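Local coordinates for aldehyde dehydrogenase (Anabaena variabilis, PDB 4H7N), which probably oxidises aldehydes to carboxylic acids with NAD+ as electron acceptor, at residues A[85-90]-A[137-142]; A[115-120]-A[462-467]. One frame throughout, in Å; residues are numbered along the deposited sequence.

Contact 1: A[85-90]-A[137-142]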
ATOM      1  N   VAL A  85      -9.897  30.755  -8.637  1.00 27.98           N
ATOM      2  CA  VAL A  85     -10.805  30.346  -9.718  1.00 29.66           C
ATOM      3  C   VAL A  85     -10.362  28.979 -10.287  1.00 30.61           C
ATOM      4  O   VAL A  85     -11.159  28.083 -10.479  1.00 32.79           O
ATOM      5  CB  VAL A  85     -10.860  31.380 -10.837  1.00 30.31           C
ATOM      6  CG1 VAL A  85     -11.834  30.938 -11.918  1.00 32.54           C
ATOM      7  CG2 VAL A  85     -11.275  32.747 -10.278  1.00 32.16           C
ATOM      8  N   LEU A  86      -9.079  28.806 -10.507  1.00 30.94           N
ATOM      9  CA  LEU A  86      -8.586  27.529 -11.036  1.00 32.17           C
ATOM     10  C   LEU A  86      -8.778  26.390 -10.071  1.00 29.84           C
ATOM     11  O   LEU A  86      -9.139  25.282 -10.485  1.00 29.16           O
ATOM     12  CB  LEU A  86      -7.111  27.635 -11.437  1.00 34.11           C
ATOM     13  CG  LEU A  86      -6.727  28.805 -12.364  1.00 41.22           C
ATOM     14  CD1 LEU A  86      -5.301  28.574 -12.872  1.00 46.19           C
ATOM     15  CD2 LEU A  86      -7.682  29.033 -13.548  1.00 46.11           C
ATOM     16  N   GLU A  87      -8.560  26.632  -8.778  1.00 28.46           N
ATOM     17  CA  GLU A  87      -8.793  25.561  -7.795  1.00 28.94           C
ATOM     18  C   GLU A  87     -10.217  25.123  -7.851  1.00 28.79           C
ATOM     19  O   GLU A  87     -10.510  23.912  -7.833  1.00 26.05           O
ATOM     20  CB  GLU A  87      -8.533  26.015  -6.366  1.00 29.89           C
ATOM     21  CG  GLU A  87      -7.222  25.670  -5.799  1.00 30.40           C
ATOM     22  CD  GLU A  87      -7.138  25.874  -4.295  1.00 29.80           C
ATOM     23  OE1 GLU A  87      -6.626  26.940  -3.933  1.00 29.62           O
ATOM     24  OE2 GLU A  87      -7.510  24.956  -3.488  1.00 28.00           O
ATOM     25  N   ILE A  88     -11.125  26.103  -7.893  1.00 25.96           N
ATOM     26  CA  ILE A  88     -12.534  25.765  -7.928  1.00 27.64           C
ATOM     27  C   ILE A  88     -12.911  24.975  -9.201  1.00 28.23           C
ATOM     28  O   ILE A  88     -13.658  24.011  -9.132  1.00 26.71           O
ATOM     29  CB  ILE A  88     -13.425  26.991  -7.739  1.00 27.01           C
ATOM     30  CG1 ILE A  88     -13.251  27.521  -6.332  1.00 28.06           C
ATOM     31  CG2 ILE A  88     -14.868  26.594  -7.940  1.00 30.16           C
ATOM     32  CD1 ILE A  88     -13.793  28.928  -6.054  1.00 27.70           C
ATOM     33  N   ASP A  89     -12.418  25.412 -10.348  1.00 30.58           N
ATOM     34  CA  ASP A  89     -12.698  24.749 -11.628  1.00 32.86           C
ATOM     35  C   ASP A  89     -12.155  23.312 -11.616  1.00 31.84           C
ATOM     36  O   ASP A  89     -12.823  22.371 -12.039  1.00 33.36           O
ATOM     37  CB  ASP A  89     -12.058  25.536 -12.774  1.00 35.38           C
ATOM     38  CG  ASP A  89     -12.814  26.831 -13.087  1.00 40.33           C
ATOM     39  OD1 ASP A  89     -14.038  26.901 -12.823  1.00 40.12           O
ATOM     40  OD2 ASP A  89     -12.166  27.778 -13.608  1.00 47.71           O
ATOM     41  N   SER A  90     -10.948  23.174 -11.109  1.00 31.10           N
ATOM     42  CA  SER A  90     -10.267  21.890 -10.995  1.00 30.55           C
ATOM     43  C   SER A  90     -10.994  20.912 -10.037  1.00 30.65           C
ATOM     44  O   SER A  90     -11.207  19.720 -10.351  1.00 27.03           O
ATOM     45  CB  SER A  90      -8.824  22.136 -10.605  1.00 30.92           C
ATOM     46  OG  SER A  90      -8.245  20.959 -10.033  1.00 34.82           O
ATOM     47  N   ASN A 137      -1.948  25.041   1.334  1.00 23.42           N
ATOM     48  CA  ASN A 137      -1.495  25.740   0.130  1.00 24.20           C
ATOM     49  C   ASN A 137      -2.448  25.741  -1.093  1.00 25.20           C
ATOM     50  O   ASN A 137      -2.547  26.755  -1.818  1.00 25.68           O
ATOM     51  CB  ASN A 137      -0.113  25.296  -0.261  1.00 24.26           C
ATOM     52  CG  ASN A 137      -0.079  23.839  -0.612  1.00 26.54           C
ATOM     53  OD1 ASN A 137      -0.451  22.996   0.200  1.00 27.98           O
ATOM     54  ND2 ASN A 137       0.300  23.534  -1.823  1.00 28.56           N
ATOM     55  N   PHE A 138      -3.202  24.660  -1.239  1.00 25.06           N
ATOM     56  CA  PHE A 138      -4.331  24.575  -2.147  1.00 26.28           C
ATOM     57  C   PHE A 138      -5.424  23.936  -1.314  1.00 25.87           C
ATOM     58  O   PHE A 138      -5.677  22.734  -1.369  1.00 26.59           O
ATOM     59  CB  PHE A 138      -4.034  23.722  -3.387  1.00 27.43           C
ATOM     60  CG  PHE A 138      -2.977  24.285  -4.316  1.00 26.69           C
ATOM     61  CD1 PHE A 138      -3.288  25.262  -5.233  1.00 27.44           C
ATOM     62  CD2 PHE A 138      -1.689  23.720  -4.360  1.00 27.57           C
ATOM     63  CE1 PHE A 138      -2.338  25.743  -6.110  1.00 26.67           C
ATOM     64  CE2 PHE A 138      -0.742  24.196  -5.256  1.00 27.83           C
ATOM     65  CZ  PHE A 138      -1.075  25.218  -6.123  1.00 26.33           C
ATOM     66  N   PRO A 139      -6.028  24.721  -0.472  1.00 26.03           N
ATOM     67  CA  PRO A 139      -6.861  24.137   0.562  1.00 26.05           C
ATOM     68  C   PRO A 139      -8.032  23.334   0.002  1.00 25.28           C
ATOM     69  O   PRO A 139      -8.326  22.262   0.528  1.00 24.29           O
ATOM     70  CB  PRO A 139      -7.375  25.329   1.352  1.00 26.50           C
ATOM     71  CG  PRO A 139      -6.815  26.514   0.737  1.00 27.96           C
ATOM     72  CD  PRO A 139      -6.019  26.183  -0.474  1.00 26.81           C
ATOM     73  N   LEU A 140      -8.675  23.836  -1.055  1.00 24.16           N
ATOM     74  CA  LEU A 140      -9.823  23.159  -1.608  1.00 25.00           C
ATOM     75  C   LEU A 140      -9.397  21.919  -2.340  1.00 24.10           C
ATOM     76  O   LEU A 140      -9.830  20.800  -1.996  1.00 24.23           O
ATOM     77  CB  LEU A 140     -10.641  24.079  -2.520  1.00 25.76           C
ATOM     78  CG  LEU A 140     -11.773  23.390  -3.245  1.00 28.11           C
ATOM     79  CD1 LEU A 140     -12.843  22.945  -2.263  1.00 27.04           C
ATOM     80  CD2 LEU A 140     -12.370  24.286  -4.338  1.00 28.49           C
ATOM     81  N   THR A 141      -8.500  22.050  -3.300  1.00 25.48           N
ATOM     82  CA  THR A 141      -8.226  20.879  -4.144  1.00 24.83           C
ATOM     83  C   THR A 141      -7.562  19.772  -3.343  1.00 25.87           C
ATOM     84  O   THR A 141      -7.874  18.590  -3.563  1.00 24.04           O
ATOM     85  CB  THR A 141      -7.412  21.198  -5.395  1.00 29.13           C
ATOM     86  OG1 THR A 141      -6.336  22.015  -5.023  1.00 30.69           O
ATOM     87  CG2 THR A 141      -8.240  22.019  -6.433  1.00 31.21           C
ATOM     88  N   LEU A 142      -6.659  20.119  -2.439  1.00 25.15           N
ATOM     89  CA  LEU A 142      -5.988  19.073  -1.680  1.00 27.11           C
ATOM     90  C   LEU A 142      -6.841  18.461  -0.542  1.00 25.40           C
ATOM     91  O   LEU A 142      -6.528  17.385  -0.082  1.00 24.58           O
ATOM     92  CB  LEU A 142      -4.595  19.553  -1.214  1.00 28.25           C
ATOM     93  CG  LEU A 142      -3.655  19.855  -2.404  1.00 30.18           C
ATOM     94  CD1 LEU A 142      -2.282  20.375  -2.017  1.00 30.66           C
ATOM     95  CD2 LEU A 142      -3.429  18.647  -3.316  1.00 33.32           C
TER
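Helix 82-106 meets the start of helix 139-144 here, where segment 137-142 carries the last three residues of the family's PWNFP sequence motif. The carboxylate of E87 accepts hydrogen bonds from the backbone N-H groups of L140 and T141. The E87 chain is extended beyond CG, with CD anti to CA (chi2 -167°). E87 OE2 takes the stronger bond from T141 N at 3.1 Å, through its anti lone pair and nearly straight (164° at the hydrogen). L140 N is 2.9 Å from the same E87 OE2, but this bond is bent and weak. The carboxylate also packs against F138 and P139. E87 OE1 lies near the plane of the F138 ring, at its edge, and the carboxylate and ring planes are 89° apart. P139 CD is 3.6 Å from both E87 OE1 and E87 OE2. T141 CG2 lies 3.3 Å from E87 O and also touches S90 OG at 3.8 Å. The side chains of I88 and L140 cross at about a right angle, with I88 CG1 3.9 Å from L140 CD2, which adds an apolar patch. The other carboxylate oxygen, E87 OE1, forms a salt bridge with R80. An alanine at E87 would probably leave the amides of L140 and T141 without this acceptor and R80 without its carboxylate mate. The side chain of F138 is about 10 Å from that of E232, the predicted active-site residue. E87 is buried, yet both its oxygens have polar partners. The two amides, the nearby helix end and R80 would all be expected to stabilise its negative charge.

Contact 2: A[115-120]-A[462-467]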
ATOM      1  N   ILE A 115      -9.171 -24.726 -12.822  1.00 45.25           N
ATOM      2  CA  ILE A 115      -9.844 -25.958 -12.433  1.00 47.60           C
ATOM      3  C   ILE A 115     -11.290 -25.917 -12.949  1.00 47.55           C
ATOM      4  O   ILE A 115     -12.016 -24.958 -12.679  1.00 46.25           O
ATOM      5  CB  ILE A 115      -9.742 -26.146 -10.906  1.00 48.46           C
ATOM      6  CG1 ILE A 115      -8.262 -26.183 -10.522  1.00 48.18           C
ATOM      7  CG2 ILE A 115     -10.467 -27.405 -10.457  1.00 49.49           C
ATOM      8  CD1 ILE A 115      -8.015 -26.606  -9.110  1.00 48.59           C
ATOM      9  N   PRO A 116     -11.714 -26.956 -13.715  1.00 48.06           N
ATOM     10  CA  PRO A 116     -12.986 -26.766 -14.401  1.00 46.19           C
ATOM     11  C   PRO A 116     -14.194 -26.731 -13.480  1.00 44.99           C
ATOM     12  O   PRO A 116     -15.200 -26.199 -13.888  1.00 45.72           O
ATOM     13  CB  PRO A 116     -13.074 -27.951 -15.389  1.00 47.86           C
ATOM     14  CG  PRO A 116     -12.006 -28.891 -15.003  1.00 49.38           C
ATOM     15  CD  PRO A 116     -11.040 -28.214 -14.082  1.00 47.47           C
ATOM     16  N   PHE A 117     -14.117 -27.288 -12.265  1.00 43.67           N
ATOM     17  CA  PHE A 117     -15.264 -27.263 -11.336  1.00 42.68           C
ATOM     18  C   PHE A 117     -15.158 -26.176 -10.253  1.00 41.01           C
ATOM     19  O   PHE A 117     -15.935 -26.187  -9.292  1.00 41.68           O
ATOM     20  CB  PHE A 117     -15.477 -28.611 -10.670  1.00 42.90           C
ATOM     21  CG  PHE A 117     -14.247 -29.187 -10.030  1.00 43.99           C
ATOM     22  CD1 PHE A 117     -13.945 -28.916  -8.704  1.00 45.44           C
ATOM     23  CD2 PHE A 117     -13.402 -30.034 -10.741  1.00 46.42           C
ATOM     24  CE1 PHE A 117     -12.818 -29.464  -8.105  1.00 44.77           C
ATOM     25  CE2 PHE A 117     -12.276 -30.582 -10.154  1.00 46.06           C
ATOM     26  CZ  PHE A 117     -11.979 -30.295  -8.829  1.00 45.40           C
ATOM     27  N   ILE A 118     -14.199 -25.268 -10.406  1.00 38.74           N
ATOM     28  CA  ILE A 118     -14.089 -24.118  -9.552  1.00 37.01           C
ATOM     29  C   ILE A 118     -14.220 -22.838 -10.379  1.00 37.20           C
ATOM     30  O   ILE A 118     -13.401 -22.563 -11.289  1.00 36.89           O
ATOM     31  CB  ILE A 118     -12.725 -24.024  -8.798  1.00 36.74           C
ATOM     32  CG1 ILE A 118     -12.379 -25.287  -7.992  1.00 37.10           C
ATOM     33  CG2 ILE A 118     -12.706 -22.815  -7.873  1.00 35.50           C
ATOM     34  CD1 ILE A 118     -13.366 -25.650  -6.888  1.00 37.30           C
ATOM     35  N   ALA A 119     -15.212 -22.031 -10.010  1.00 36.98           N
ATOM     36  CA  ALA A 119     -15.474 -20.739 -10.626  1.00 37.34           C
ATOM     37  C   ALA A 119     -15.034 -19.609  -9.668  1.00 36.13           C
ATOM     38  O   ALA A 119     -15.015 -19.794  -8.469  1.00 37.70           O
ATOM     39  CB  ALA A 119     -16.951 -20.621 -10.910  1.00 38.42           C
ATOM     40  N   LEU A 120     -14.746 -18.435 -10.209  1.00 37.76           N
ATOM     41  CA  LEU A 120     -14.245 -17.314  -9.442  1.00 36.61           C
ATOM     42  C   LEU A 120     -15.149 -16.107  -9.655  1.00 36.28           C
ATOM     43  O   LEU A 120     -15.453 -15.742 -10.807  1.00 37.98           O
ATOM     44  CB  LEU A 120     -12.815 -16.996  -9.911  1.00 36.53           C
ATOM     45  CG  LEU A 120     -12.222 -15.695  -9.343  1.00 36.72           C
ATOM     46  CD1 LEU A 120     -11.938 -15.798  -7.847  1.00 36.44           C
ATOM     47  CD2 LEU A 120     -10.948 -15.321 -10.097  1.00 37.61           C
ATOM     48  N   LYS A 462     -17.203 -23.952  -5.755  1.00 39.69           N
ATOM     49  CA  LYS A 462     -17.233 -25.317  -6.203  1.00 39.82           C
ATOM     50  C   LYS A 462     -18.591 -25.575  -6.882  1.00 41.00           C
ATOM     51  O   LYS A 462     -19.623 -25.534  -6.249  1.00 38.90           O
ATOM     52  CB  LYS A 462     -17.003 -26.269  -5.039  1.00 38.86           C
ATOM     53  CG  LYS A 462     -16.980 -27.733  -5.474  1.00 39.33           C
ATOM     54  CD  LYS A 462     -16.867 -28.638  -4.270  1.00 39.90           C
ATOM     55  CE  LYS A 462     -17.076 -30.105  -4.627  1.00 40.65           C
ATOM     56  NZ  LYS A 462     -16.072 -30.557  -5.631  1.00 41.60           N
ATOM     57  N   THR A 463     -18.570 -25.782  -8.191  1.00 43.40           N
ATOM     58  CA  THR A 463     -19.796 -25.987  -8.958  1.00 45.22           C
ATOM     59  C   THR A 463     -20.202 -27.480  -9.173  1.00 46.14           C
ATOM     60  O   THR A 463     -21.234 -27.727  -9.785  1.00 46.03           O
ATOM     61  CB  THR A 463     -19.661 -25.372 -10.367  1.00 46.21           C
ATOM     62  OG1 THR A 463     -18.601 -26.044 -11.058  1.00 46.19           O
ATOM     63  CG2 THR A 463     -19.331 -23.872 -10.290  1.00 47.32           C
ATOM     64  N   ASN A 464     -19.441 -28.470  -8.707  1.00 45.78           N
ATOM     65  CA  ASN A 464     -19.830 -29.866  -8.974  1.00 47.00           C
ATOM     66  C   ASN A 464     -20.124 -30.580  -7.669  1.00 47.79           C
ATOM     67  O   ASN A 464     -20.110 -29.961  -6.626  1.00 45.22           O
ATOM     68  CB  ASN A 464     -18.746 -30.601  -9.775  1.00 46.85           C
ATOM     69  CG  ASN A 464     -17.465 -30.774  -8.977  1.00 45.72           C
ATOM     70  OD1 ASN A 464     -17.190 -29.997  -8.034  1.00 43.35           O
ATOM     71  ND2 ASN A 464     -16.681 -31.786  -9.322  1.00 45.33           N
ATOM     72  N   SER A 465     -20.353 -31.893  -7.723  1.00 48.90           N
ATOM     73  CA  SER A 465     -20.824 -32.629  -6.555  1.00 50.91           C
ATOM     74  C   SER A 465     -19.984 -33.804  -6.107  1.00 49.65           C
ATOM     75  O   SER A 465     -20.344 -34.469  -5.151  1.00 47.67           O
ATOM     76  CB  SER A 465     -22.259 -33.107  -6.780  1.00 55.63           C
ATOM     77  OG  SER A 465     -23.107 -32.040  -6.420  1.00 58.06           O
ATOM     78  N   THR A 466     -18.875 -34.063  -6.775  1.00 49.86           N
ATOM     79  CA  THR A 466     -17.993 -35.110  -6.317  1.00 50.60           C
ATOM     80  C   THR A 466     -16.853 -34.496  -5.502  1.00 48.20           C
ATOM     81  O   THR A 466     -16.635 -33.298  -5.537  1.00 45.59           O
ATOM     82  CB  THR A 466     -17.441 -35.909  -7.491  1.00 51.95           C
ATOM     83  OG1 THR A 466     -16.843 -34.998  -8.403  1.00 52.07           O
ATOM     84  CG2 THR A 466     -18.552 -36.647  -8.197  1.00 54.90           C
ATOM     85  N   SER A 467     -16.166 -35.349  -4.755  1.00 48.63           N
ATOM     86  CA  SER A 467     -15.025 -34.984  -3.943  1.00 48.87           C
ATOM     87  C   SER A 467     -13.973 -34.217  -4.725  1.00 47.82           C
ATOM     88  O   SER A 467     -13.723 -34.507  -5.890  1.00 44.77           O
ATOM     89  CB  SER A 467     -14.355 -36.240  -3.397  1.00 50.78           C
ATOM     90  OG  SER A 467     -15.224 -36.860  -2.501  1.00 52.73           O
TER
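F117 and N464 both hold CG between the backbone N and the carbonyl carbon (chi1 51° and 66°), and this brings the phenyl ring and the amide together. They meet just beyond the paired ends of the antiparallel strands 118-134 and 454-462, on the protruding sheet that in this family serves subunit association. The N464 amide lies against CB and CG of F117, with N464 CG 3.4 Å from F117 CB. Ring and amide planes are 23° apart. I115, before F117 in the same type I turn, puts its CG2 over the centre of the ring. T463 grips F117 O twice. T463 N donates to F117 O at 2.9 Å, nearly straight, while T463 OG1 donates to it at 3.2 Å from above the carbonyl plane. Both donors come from the same face of that plane. NZ of K462 reaches forward along the chain to N464 OD1 at 2.7 Å and holds the amide in place. T466 O and D468 also bind this ammonium, so the chain after the strand folds round it. I118 and K462 form a non-hydrogen-bonded pair, and both also pack against the second subunit, on M427 and N419 respectively. I118 CD1 ends 3.9 Å from K462 CA.

The centre of contact 1 lies about 10 Å from the centre of the chain, that of contact 2 about 47 Å from it. Their centres are about 52 Å apart, their nearest atoms about 34 Å, and they do not touch. Along the chain the segments alternate: 85-90, 115-120, 137-142, then 462-467. Strand 118-134 is the bridge. It starts in contact 2 and runs back to the body, where helix 139-144 follows it into contact 1. Strand 454-462 pairs with it antiparallel and carries the C-terminal end of the chain out to contact 2. One long strand therefore joins the region near the predicted active site to the arm that meets the second subunit.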